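Local atomic coordinates of MmcQ/YjbR family DNA-binding protein (Pseudomonas syringae pv. tomato, PDB entry 3H9X), a protein that is of unknown function but probably binds DNA through the double wing motif of the MmcQ/YjbR family. Residues F6-D19 and V30-L43. Numbering follows the deposited sequence.
Sequences FIDYAQKKYDTKPD and VFRHSDNDKWYALL
The Phe31 ring lies between Phe6 and Pro18. The Phe6 edge meets one face of the Phe31 ring in a T-shaped pair, planes at 84° and centroids 5.1 Å apart, while Pro18 covers the opposite face near the rim. Ala10 CB adds a contact 3.5 Å from Phe31 CE2, on the same helical side as Phe6. The Phe6 ring reaches the sheet because its CG lies anti to the backbone N (chi1 170°), and its CZ touches Ala41 CB at the ring edge. Farther along, Ile7 CG2 packs 3.9 Å from Leu43 CD2.

Tyr40 turns its edge toward the face of Tyr14, with planes inclined at 59°, and its OH shares a hydrogen bond with Thr16 OG1 (3.2 Å). Helix 6-13 thus lies against the hairpin formed by strands 29-32 and 39-47 at one margin of the antiparallel sheet, part of the alpha-beta double wing motif, through which the protein probably binds DNA.

Past the helix, the chain pairs with edge strand 29-32: Asp19 N donates to Val30 O (3.1 Å) and Val30 N to Asp19 O, a single antiparallel hydrogen-bonded pair. Arg32 NE adds a salt bridge to Asp19 OD2 (3.1 Å); NE approaches OD2 from above the carboxylate plane, while OD2 lies close to the guanidinium plane.

Behind these contacts the backbone is set by a classic beta bulge, where Tyr40 and Ala41 both lie opposite Phe31; Tyr40 N (2.8 Å) and, weakly, Ala41 N bond to Phe31 O. From helix 102-115, Glu110 OE1 is hydrogen-bonded to Tyr14 OH, and Phe113 meets the Tyr14 ring and packs edge-to-face with Tyr40.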
loop_
_atom_site.group_PDB
_atom_site.type_symbol
_atom_site.label_atom_id
_atom_site.label_comp_id
_atom_site.label_asym_id
_atom_site.label_seq_id
_atom_site.Cartn_x
_atom_site.Cartn_y
_atom_site.Cartn_z
ATOM N N PHE A 6 -1.789 -8.891 -5.660
ATOM C CA PHE A 6 -1.002 -7.675 -5.590
ATOM C C PHE A 6 0.468 -7.936 -5.866
ATOM O O PHE A 6 1.008 -7.363 -6.798
ATOM C CB PHE A 6 -1.160 -7.018 -4.223
ATOM C CG PHE A 6 -0.200 -5.891 -3.989
ATOM C CD1 PHE A 6 1.054 -6.126 -3.427
ATOM C CD2 PHE A 6 -0.513 -4.601 -4.406
ATOM C CE1 PHE A 6 1.976 -5.093 -3.300
ATOM C CE2 PHE A 6 0.402 -3.570 -4.281
ATOM C CZ PHE A 6 1.647 -3.815 -3.728
ATOM N N ILE A 7 1.120 -8.797 -5.081
ATOM C CA ILE A 7 2.550 -9.054 -5.305
ATOM C C ILE A 7 2.810 -9.547 -6.729
ATOM O O ILE A 7 3.894 -9.342 -7.284
ATOM C CB ILE A 7 3.169 -10.071 -4.275
ATOM C CG1 ILE A 7 3.142 -11.485 -4.832
ATOM C CG2 ILE A 7 2.463 -9.984 -2.945
ATOM C CD1 ILE A 7 4.437 -11.895 -5.520
ATOM N N ASP A 8 1.813 -10.192 -7.321
ATOM C CA ASP A 8 1.949 -10.688 -8.680
ATOM C C ASP A 8 1.886 -9.518 -9.653
ATOM O O ASP A 8 2.721 -9.407 -10.551
ATOM C CB ASP A 8 0.840 -11.689 -9.003
ATOM C CG ASP A 8 1.044 -13.031 -8.320
ATOM O OD1 ASP A 8 0.096 -13.851 -8.329
ATOM O OD2 ASP A 8 2.149 -13.276 -7.778
ATOM N N TYR A 9 0.911 -8.634 -9.483
ATOM C CA TYR A 9 0.812 -7.501 -10.388
ATOM C C TYR A 9 2.110 -6.691 -10.411
ATOM O O TYR A 9 2.551 -6.258 -11.467
ATOM C CB TYR A 9 -0.381 -6.626 -9.999
ATOM C CG TYR A 9 -0.473 -5.325 -10.768
ATOM C CD1 TYR A 9 0.148 -4.173 -10.300
ATOM C CD2 TYR A 9 -1.217 -5.233 -11.942
ATOM C CE1 TYR A 9 0.024 -2.965 -10.973
ATOM C CE2 TYR A 9 -1.343 -4.023 -12.624
ATOM C CZ TYR A 9 -0.724 -2.900 -12.133
ATOM O OH TYR A 9 -0.852 -1.705 -12.795
ATOM N N ALA A 10 2.727 -6.512 -9.248
ATOM C CA ALA A 10 3.970 -5.752 -9.144
ATOM C C ALA A 10 5.107 -6.423 -9.898
ATOM O O ALA A 10 5.900 -5.752 -10.560
ATOM C CB ALA A 10 4.360 -5.579 -7.686
ATOM N N GLN A 11 5.186 -7.746 -9.780
ATOM C CA GLN A 11 6.220 -8.539 -10.440
ATOM C C GLN A 11 6.121 -8.439 -11.967
ATOM O O GLN A 11 7.138 -8.377 -12.665
ATOM C CB GLN A 11 6.103 -10.001 -9.999
ATOM C CG GLN A 11 6.982 -10.988 -10.769
ATOM C CD GLN A 11 8.468 -10.674 -10.670
ATOM O OE1 GLN A 11 9.022 -10.593 -9.576
ATOM N NE2 GLN A 11 9.120 -10.503 -11.820
ATOM N N LYS A 12 4.897 -8.408 -12.486
ATOM C CA LYS A 12 4.704 -8.323 -13.925
ATOM C C LYS A 12 4.766 -6.896 -14.466
ATOM O O LYS A 12 5.527 -6.618 -15.384
ATOM C CB LYS A 12 3.367 -8.964 -14.310
ATOM C CG LYS A 12 3.156 -10.361 -13.751
ATOM C CD LYS A 12 4.188 -11.364 -14.264
ATOM C CE LYS A 12 3.981 -11.696 -15.738
ATOM N NZ LYS A 12 4.923 -12.745 -16.228
ATOM N N LYS A 13 3.969 -5.998 -13.897
ATOM C CA LYS A 13 3.934 -4.616 -14.362
ATOM C C LYS A 13 5.154 -3.792 -14.031
ATOM O O LYS A 13 5.319 -2.704 -14.571
ATOM C CB LYS A 13 2.707 -3.883 -13.813
ATOM C CG LYS A 13 1.458 -3.976 -14.690
ATOM C CD LYS A 13 1.500 -3.043 -15.901
ATOM C CE LYS A 13 1.381 -1.585 -15.488
ATOM N NZ LYS A 13 2.502 -1.215 -14.593
ATOM N N TYR A 14 6.009 -4.285 -13.146
ATOM C CA TYR A 14 7.187 -3.514 -12.780
ATOM C C TYR A 14 8.420 -4.380 -12.658
ATOM O O TYR A 14 9.523 -3.869 -12.509
ATOM C CB TYR A 14 6.951 -2.768 -11.457
ATOM C CG TYR A 14 5.790 -1.792 -11.498
ATOM C CD1 TYR A 14 5.878 -0.599 -12.202
ATOM C CD2 TYR A 14 4.584 -2.096 -10.884
ATOM C CE1 TYR A 14 4.783 0.267 -12.300
ATOM C CE2 TYR A 14 3.488 -1.246 -10.970
ATOM C CZ TYR A 14 3.587 -0.067 -11.681
ATOM O OH TYR A 14 2.478 0.753 -11.791
ATOM N N ASP A 15 8.236 -5.693 -12.718
ATOM C CA ASP A 15 9.366 -6.606 -12.614
ATOM C C ASP A 15 10.150 -6.360 -11.318
ATOM O O ASP A 15 11.376 -6.372 -11.304
ATOM C CB ASP A 15 10.275 -6.411 -13.826
ATOM C CG ASP A 15 11.128 -7.622 -14.113
ATOM O OD1 ASP A 15 12.123 -7.840 -13.387
ATOM O OD2 ASP A 15 10.789 -8.362 -15.062
ATOM N N THR A 16 9.417 -6.150 -10.229
ATOM C CA THR A 16 10.000 -5.894 -8.914
ATOM C C THR A 16 9.813 -7.099 -8.000
ATOM O O THR A 16 8.724 -7.674 -7.944
ATOM C CB THR A 16 9.322 -4.686 -8.220
ATOM O OG1 THR A 16 9.428 -3.521 -9.051
ATOM C CG2 THR A 16 9.973 -4.411 -6.878
ATOM N N LYS A 17 10.872 -7.475 -7.284
ATOM C CA LYS A 17 10.802 -8.600 -6.351
ATOM C C LYS A 17 10.538 -8.045 -4.950
ATOM O O LYS A 17 11.214 -7.119 -4.506
ATOM C CB LYS A 17 12.103 -9.424 -6.398
ATOM C CG LYS A 17 12.828 -9.650 -5.056
ATOM C CD LYS A 17 13.747 -8.468 -4.674
ATOM C CE LYS A 17 14.299 -8.582 -3.244
ATOM N NZ LYS A 17 14.977 -9.882 -2.941
ATOM N N PRO A 18 9.533 -8.592 -4.245
ATOM C CA PRO A 18 9.199 -8.125 -2.897
ATOM C C PRO A 18 10.332 -8.313 -1.899
ATOM O O PRO A 18 10.986 -9.357 -1.871
ATOM C CB PRO A 18 7.966 -8.951 -2.543
ATOM C CG PRO A 18 8.184 -10.227 -3.297
ATOM C CD PRO A 18 8.654 -9.709 -4.634
ATOM N N ASP A 19 10.556 -7.285 -1.085
ATOM C CA ASP A 19 11.599 -7.307 -0.068
ATOM C C ASP A 19 10.996 -7.406 1.324
ATOM O O ASP A 19 9.871 -6.965 1.550
ATOM C CB ASP A 19 12.445 -6.054 -0.161
ATOM C CG ASP A 19 13.858 -6.366 -0.497
ATOM O OD1 ASP A 19 14.489 -7.112 0.286
ATOM O OD2 ASP A 19 14.339 -5.884 -1.541
ATOM N N VAL A 30 8.120 -4.674 1.257
ATOM C CA VAL A 30 8.222 -3.379 0.584
ATOM C C VAL A 30 8.566 -3.561 -0.891
ATOM O O VAL A 30 9.139 -4.572 -1.284
ATOM C CB VAL A 30 9.276 -2.419 1.266
ATOM C CG1 VAL A 30 8.997 -2.294 2.748
ATOM C CG2 VAL A 30 10.680 -2.895 1.025
ATOM N N PHE A 31 8.179 -2.589 -1.705
ATOM C CA PHE A 31 8.461 -2.635 -3.130
ATOM C C PHE A 31 9.186 -1.356 -3.493
ATOM O O PHE A 31 8.645 -0.263 -3.319
ATOM C CB PHE A 31 7.168 -2.750 -3.938
ATOM C CG PHE A 31 6.431 -4.034 -3.706
ATOM C CD1 PHE A 31 5.846 -4.298 -2.473
ATOM C CD2 PHE A 31 6.349 -4.997 -4.707
ATOM C CE1 PHE A 31 5.196 -5.500 -2.235
ATOM C CE2 PHE A 31 5.700 -6.207 -4.482
ATOM C CZ PHE A 31 5.121 -6.457 -3.243
ATOM N N ARG A 32 10.415 -1.480 -3.979
ATOM C CA ARG A 32 11.179 -0.299 -4.349
ATOM C C ARG A 32 11.826 -0.424 -5.718
ATOM O O ARG A 32 11.742 -1.467 -6.367
ATOM C CB ARG A 32 12.257 -0.020 -3.309
ATOM C CG ARG A 32 13.340 -1.068 -3.233
ATOM C CD ARG A 32 13.195 -1.921 -1.992
ATOM N NE ARG A 32 14.329 -2.825 -1.852
ATOM C CZ ARG A 32 15.576 -2.427 -1.614
ATOM N NH1 ARG A 32 16.553 -3.318 -1.506
ATOM N NH2 ARG A 32 15.847 -1.141 -1.472
ATOM N N HIS A 33 12.449 0.666 -6.154
ATOM C CA HIS A 33 13.138 0.709 -7.441
ATOM C C HIS A 33 14.557 0.200 -7.260
ATOM O O HIS A 33 15.136 0.330 -6.180
ATOM C CB HIS A 33 13.218 2.134 -7.992
ATOM C CG HIS A 33 11.889 2.767 -8.257
ATOM N ND1 HIS A 33 11.163 3.405 -7.274
ATOM C CD2 HIS A 33 11.170 2.885 -9.397
ATOM C CE1 HIS A 33 10.054 3.892 -7.801
ATOM N NE2 HIS A 33 10.031 3.592 -9.087
ATOM N N SER A 34 15.125 -0.361 -8.320
ATOM C CA SER A 34 16.480 -0.879 -8.255
ATOM C C SER A 34 17.460 0.290 -8.317
ATOM O O SER A 34 18.612 0.179 -7.889
ATOM C CB SER A 34 16.711 -1.848 -9.412
ATOM O OG SER A 34 17.920 -2.562 -9.228
ATOM N N ASP A 35 16.966 1.413 -8.838
ATOM C CA ASP A 35 17.724 2.659 -8.990
ATOM C C ASP A 35 18.068 3.285 -7.642
ATOM O O ASP A 35 19.132 3.032 -7.080
ATOM C CB ASP A 35 16.900 3.669 -9.795
ATOM C CG ASP A 35 16.323 3.071 -11.055
ATOM O OD1 ASP A 35 17.119 2.666 -11.927
ATOM O OD2 ASP A 35 15.078 2.999 -11.177
ATOM N N ASN A 36 17.148 4.105 -7.139
ATOM C CA ASN A 36 17.319 4.802 -5.870
ATOM C C ASN A 36 16.874 4.040 -4.625
ATOM O O ASN A 36 16.945 4.565 -3.514
ATOM C CB ASN A 36 16.577 6.132 -5.910
ATOM C CG ASN A 36 15.146 5.978 -6.354
ATOM O OD1 ASN A 36 14.426 5.116 -5.858
ATOM N ND2 ASN A 36 14.723 6.817 -7.292
ATOM N N ASP A 37 16.412 2.811 -4.800
ATOM C CA ASP A 37 15.969 2.018 -3.663
ATOM C C ASP A 37 14.819 2.705 -2.910
ATOM O O ASP A 37 14.637 2.496 -1.706
ATOM C CB ASP A 37 17.146 1.774 -2.708
ATOM C CG ASP A 37 18.303 1.024 -3.365
ATOM O OD1 ASP A 37 19.356 0.860 -2.705
ATOM O OD2 ASP A 37 18.169 0.593 -4.538
ATOM N N LYS A 38 14.042 3.524 -3.613
ATOM C CA LYS A 38 12.921 4.207 -2.978
ATOM C C LYS A 38 11.663 3.343 -2.962
ATOM O O LYS A 38 11.256 2.786 -3.988
ATOM C CB LYS A 38 12.625 5.542 -3.674
ATOM C CG LYS A 38 13.703 6.592 -3.483
ATOM C CD LYS A 38 13.231 7.967 -3.910
ATOM C CE LYS A 38 14.316 9.005 -3.654
ATOM N NZ LYS A 38 13.823 10.417 -3.722
ATOM N N TRP A 39 11.058 3.234 -1.781
ATOM C CA TRP A 39 9.847 2.448 -1.578
ATOM C C TRP A 39 8.691 3.132 -2.265
ATOM O O TRP A 39 8.549 4.346 -2.158
ATOM C CB TRP A 39 9.514 2.357 -0.089
ATOM C CG TRP A 39 10.532 1.662 0.748
ATOM C CD1 TRP A 39 11.775 1.227 0.358
ATOM C CD2 TRP A 39 10.394 1.301 2.122
ATOM N NE1 TRP A 39 12.409 0.616 1.403
ATOM C CE2 TRP A 39 11.585 0.647 2.501
ATOM C CE3 TRP A 39 9.375 1.462 3.075
ATOM C CZ2 TRP A 39 11.789 0.158 3.795
ATOM C CZ3 TRP A 39 9.578 0.973 4.357
ATOM C CH2 TRP A 39 10.775 0.330 4.704
ATOM N N TYR A 40 7.859 2.364 -2.962
ATOM C CA TYR A 40 6.699 2.937 -3.630
ATOM C C TYR A 40 5.448 2.144 -3.263
ATOM O O TYR A 40 4.355 2.458 -3.701
ATOM C CB TYR A 40 6.932 2.971 -5.155
ATOM C CG TYR A 40 6.923 1.625 -5.861
ATOM C CD1 TYR A 40 5.720 1.008 -6.209
ATOM C CD2 TYR A 40 8.114 0.970 -6.180
ATOM C CE1 TYR A 40 5.696 -0.234 -6.858
ATOM C CE2 TYR A 40 8.101 -0.277 -6.832
ATOM C CZ TYR A 40 6.882 -0.873 -7.165
ATOM O OH TYR A 40 6.836 -2.110 -7.779
ATOM N N ALA A 41 5.640 1.131 -2.424
ATOM C CA ALA A 41 4.572 0.248 -1.976
ATOM C C ALA A 41 4.982 -0.515 -0.705
ATOM O O ALA A 41 6.063 -1.110 -0.648
ATOM C CB ALA A 41 4.233 -0.740 -3.085
ATOM N N LEU A 42 4.111 -0.490 0.306
ATOM C CA LEU A 42 4.348 -1.171 1.582
ATOM C C LEU A 42 3.179 -2.117 1.880
ATOM O O LEU A 42 2.072 -1.680 2.213
ATOM C CB LEU A 42 4.445 -0.153 2.719
ATOM C CG LEU A 42 5.393 -0.380 3.907
ATOM C CD1 LEU A 42 4.897 0.480 5.057
ATOM C CD2 LEU A 42 5.453 -1.831 4.334
ATOM N N LEU A 43 3.438 -3.412 1.766
ATOM C CA LEU A 43 2.435 -4.428 2.015
ATOM C C LEU A 43 2.556 -4.859 3.464
ATOM O O LEU A 43 3.650 -5.170 3.918
ATOM C CB LEU A 43 2.686 -5.624 1.101
ATOM C CG LEU A 43 1.798 -6.842 1.280
ATOM C CD1 LEU A 43 0.405 -6.484 0.882
ATOM C CD2 LEU A 43 2.327 -7.988 0.455
#